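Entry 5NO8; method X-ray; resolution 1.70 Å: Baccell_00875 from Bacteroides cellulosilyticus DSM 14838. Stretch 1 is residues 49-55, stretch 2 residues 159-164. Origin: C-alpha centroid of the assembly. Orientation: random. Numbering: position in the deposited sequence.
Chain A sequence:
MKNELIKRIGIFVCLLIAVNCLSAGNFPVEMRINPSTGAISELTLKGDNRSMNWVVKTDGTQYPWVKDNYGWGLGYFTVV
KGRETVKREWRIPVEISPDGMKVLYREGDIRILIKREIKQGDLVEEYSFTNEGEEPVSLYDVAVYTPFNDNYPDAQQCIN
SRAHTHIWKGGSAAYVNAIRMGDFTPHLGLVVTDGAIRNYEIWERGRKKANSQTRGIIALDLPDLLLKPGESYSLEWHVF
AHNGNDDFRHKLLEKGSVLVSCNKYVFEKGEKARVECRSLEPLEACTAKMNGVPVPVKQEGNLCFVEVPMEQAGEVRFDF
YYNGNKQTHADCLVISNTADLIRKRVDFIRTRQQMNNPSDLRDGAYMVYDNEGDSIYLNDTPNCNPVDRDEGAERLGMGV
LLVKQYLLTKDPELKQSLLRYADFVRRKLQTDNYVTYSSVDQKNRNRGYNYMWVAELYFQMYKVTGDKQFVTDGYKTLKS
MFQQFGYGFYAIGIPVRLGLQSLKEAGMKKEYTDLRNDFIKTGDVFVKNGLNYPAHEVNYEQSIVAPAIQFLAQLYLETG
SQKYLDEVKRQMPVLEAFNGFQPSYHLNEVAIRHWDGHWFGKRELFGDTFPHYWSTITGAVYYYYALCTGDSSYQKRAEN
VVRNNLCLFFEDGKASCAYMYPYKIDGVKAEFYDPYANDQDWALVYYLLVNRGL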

# COMPACT_ATOMS: atom_id res chain seq x y z
N ASN A 49 1.11 28.25 -3.65
CA ASN A 49 0.63 28.81 -4.94
C ASN A 49 -0.44 27.96 -5.62
O ASN A 49 -1.19 28.48 -6.46
N ARG A 50 -0.50 26.66 -5.29
CA ARG A 50 -1.54 25.80 -5.81
C ARG A 50 -2.85 25.86 -5.01
O ARG A 50 -3.85 25.32 -5.46
N SER A 51 -2.82 26.48 -3.82
CA SER A 51 -4.01 26.71 -2.99
C SER A 51 -4.79 25.41 -2.69
O SER A 51 -6.01 25.37 -2.71
N MET A 52 -4.05 24.35 -2.42
CA MET A 52 -4.67 23.05 -2.18
C MET A 52 -5.51 23.07 -0.89
O MET A 52 -5.13 23.67 0.11
N ASN A 53 -6.65 22.40 -0.94
CA ASN A 53 -7.46 22.09 0.24
C ASN A 53 -7.07 20.69 0.71
O ASN A 53 -7.17 19.74 -0.05
N TRP A 54 -6.57 20.60 1.93
CA TRP A 54 -6.04 19.34 2.45
C TRP A 54 -7.13 18.40 2.94
O TRP A 54 -6.83 17.21 3.21
N VAL A 55 -8.36 18.88 3.01
CA VAL A 55 -9.51 18.01 3.31
C VAL A 55 -10.49 17.87 2.15
O VAL A 55 -10.59 18.74 1.26
N ILE A 159 -1.65 15.42 -8.82
CA ILE A 159 -0.30 15.93 -8.73
C ILE A 159 -0.22 17.27 -7.99
O ILE A 159 0.69 17.49 -7.19
N ASN A 160 -1.18 18.14 -8.25
CA ASN A 160 -1.13 19.49 -7.71
C ASN A 160 -1.94 19.70 -6.43
O ASN A 160 -1.63 20.62 -5.69
N SER A 161 -2.96 18.88 -6.23
CA SER A 161 -4.05 19.22 -5.29
C SER A 161 -4.62 18.08 -4.45
O SER A 161 -5.69 18.25 -3.87
N ARG A 162 -3.94 16.93 -4.41
CA ARG A 162 -4.34 15.80 -3.55
C ARG A 162 -3.12 15.30 -2.81
O ARG A 162 -1.99 15.64 -3.17
N ALA A 163 -3.34 14.51 -1.78
CA ALA A 163 -2.23 14.06 -0.92
C ALA A 163 -2.27 12.57 -0.66
O ALA A 163 -3.32 12.01 -0.38
N HIS A 164 -1.09 11.94 -0.73
CA HIS A 164 -0.89 10.59 -0.19
C HIS A 164 -0.80 10.72 1.33
O HIS A 164 0.12 11.37 1.86

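Residues that touch across the two stretches are at least 108 positions apart in sequence, yet the stretches run side by side, their end-to-end directions only 16° apart, and together they bury 309 Å². Stretch 1 has no regular secondary structure, whereas stretch 2 leaves a helix and enters a strand at A163. The backbones come nearest where the CA atoms of M52 and S161 lie 5.0 Å apart, and the contact is organised around M52, with N160 and R50 forming a polar group toward one end.

M52 has the largest share of the contact, 72 Å². Its CA-to-CB bond points toward stretch 2, and all three chi angles are t, so the side chain is fully extended and carries its sulfur and terminal methyl along the neighbouring backbone. SD lies 3.6 Å from S161 C, and CE reaches further, to 3.5 Å from R162 C. The methyl also meets the side chain of A163, with M52 CE 3.8 Å from A163 CB. These are van der Waals contacts, made largely against main chain, and M52 is buried in the assembly.

A163 points toward stretch 1 and receives a second apolar neighbour there. The CA-to-CB bond of W54 points away from stretch 2, but with chi1 m (-69°) and chi2 at 85° the indole swings back, bringing W54 CZ3 to 3.5 Å from A163 CB. The methyl approaches the ring obliquely. A163 CB thus touches both M52 CE and W54 CZ3, and the small alanine side chain joins the two larger ones in a single apolar cluster.

The polar end is built by R50 and N160, which have 57 and 64 Å² covered. R50 points toward stretch 2 in an m, t, t conformation, with chi4 at 80°. N160 starts sideways, but its m rotamer brings the amide end nearer to R50. The result is a hydrogen bond from R50 NE to N160 OD1, 2.9 Å long and nearly straight at 162°, with the acceptor at the edge of the guanidinium and near its plane, where the N-H bond is directed. Water 1 reinforces this pairing: it accepts from R50 NH2 at 3.2 Å and donates to N160 OD1 at 2.6 Å, so the carbonyl oxygen serves two donors. N160 ND2 is engaged elsewhere in the structure.

S161, with chi1 m, makes no direct side-chain contact with stretch 1; water fills the gap. Water 2 donates to R50 O at 2.6 Å and lies 2.7 Å from S161 OG, to which it is also hydrogen-bonded. Water 3 accepts from N53 N at 3.1 Å and donates to S161 O at 2.9 Å, linking the two main chains. The same carbonyl is an acceptor within stretch 2, for R162 NH1 bonds to S161 O at 2.9 Å: the side chain of R162 starts away from stretch 1 and folds back onto its own backbone.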

# COMPACT_ATOMS: atom_id res chain seq x y z
CB ASN A 49 1.80 28.98 -5.93
CG ASN A 49 2.80 30.03 -5.48
OD1 ASN A 49 2.46 30.95 -4.73
ND2 ASN A 49 4.02 29.90 -5.94
CB ARG A 50 -1.03 24.37 -5.91
CG ARG A 50 0.20 24.23 -6.81
CD ARG A 50 0.82 22.85 -6.74
NE ARG A 50 1.80 22.66 -7.82
CZ ARG A 50 3.06 23.11 -7.82
NH1 ARG A 50 3.53 23.81 -6.80
NH2 ARG A 50 3.85 22.88 -8.88
CB SER A 51 -4.93 27.75 -3.65
OG SER A 51 -4.26 28.99 -3.76
CB MET A 52 -3.56 22.01 -2.04
CG MET A 52 -4.04 20.68 -1.56
SD MET A 52 -2.71 19.52 -1.76
CE MET A 52 -3.54 18.18 -0.93
CB ASN A 53 -8.94 22.10 -0.11
CG ASN A 53 -9.84 21.99 1.12
OD1 ASN A 53 -9.38 21.90 2.27
ND2 ASN A 53 -11.14 22.02 0.89
CB TRP A 54 -5.00 19.61 3.53
CG TRP A 54 -3.78 20.21 2.93
CD1 TRP A 54 -3.55 21.55 2.65
CD2 TRP A 54 -2.65 19.51 2.43
NE1 TRP A 54 -2.33 21.70 2.06
CE2 TRP A 54 -1.75 20.47 1.91
CE3 TRP A 54 -2.28 18.16 2.41
CZ2 TRP A 54 -0.52 20.11 1.36
CZ3 TRP A 54 -1.06 17.81 1.88
CH2 TRP A 54 -0.19 18.79 1.35
CB VAL A 55 -10.27 18.42 4.60
CG1 VAL A 55 -9.36 18.38 5.81
CG2 VAL A 55 -10.92 19.79 4.52
CB ILE A 159 0.30 15.97 -10.17
CG1 ILE A 159 0.66 14.55 -10.62
CG2 ILE A 159 1.45 16.94 -10.32
CD1 ILE A 159 1.82 13.90 -9.92
CB ASN A 160 -1.61 20.47 -8.79
CG ASN A 160 -0.62 20.54 -9.94
OD1 ASN A 160 0.49 21.04 -9.78
ND2 ASN A 160 -1.02 20.03 -11.09
CB SER A 161 -5.22 19.81 -6.10
OG SER A 161 -4.75 20.88 -6.91
CB ARG A 162 -4.99 14.67 -4.34
CG ARG A 162 -6.26 15.05 -5.10
CD ARG A 162 -7.38 15.41 -4.14
NE ARG A 162 -8.64 15.66 -4.82
CZ ARG A 162 -8.97 16.81 -5.42
NH1 ARG A 162 -8.13 17.84 -5.42
NH2 ARG A 162 -10.14 16.92 -6.03
CB ALA A 163 -2.26 14.82 0.39
CB HIS A 164 0.38 9.99 -0.75
CG HIS A 164 0.34 9.78 -2.23
ND1 HIS A 164 -0.69 9.11 -2.85
CD2 HIS A 164 1.23 10.10 -3.21
CE1 HIS A 164 -0.44 9.04 -4.15
NE2 HIS A 164 0.71 9.64 -4.39
O HOH W 1 2.50 21.51 -11.40
O HOH W 2 -5.22 23.08 -5.39
O HOH W 3 -7.31 20.56 -3.29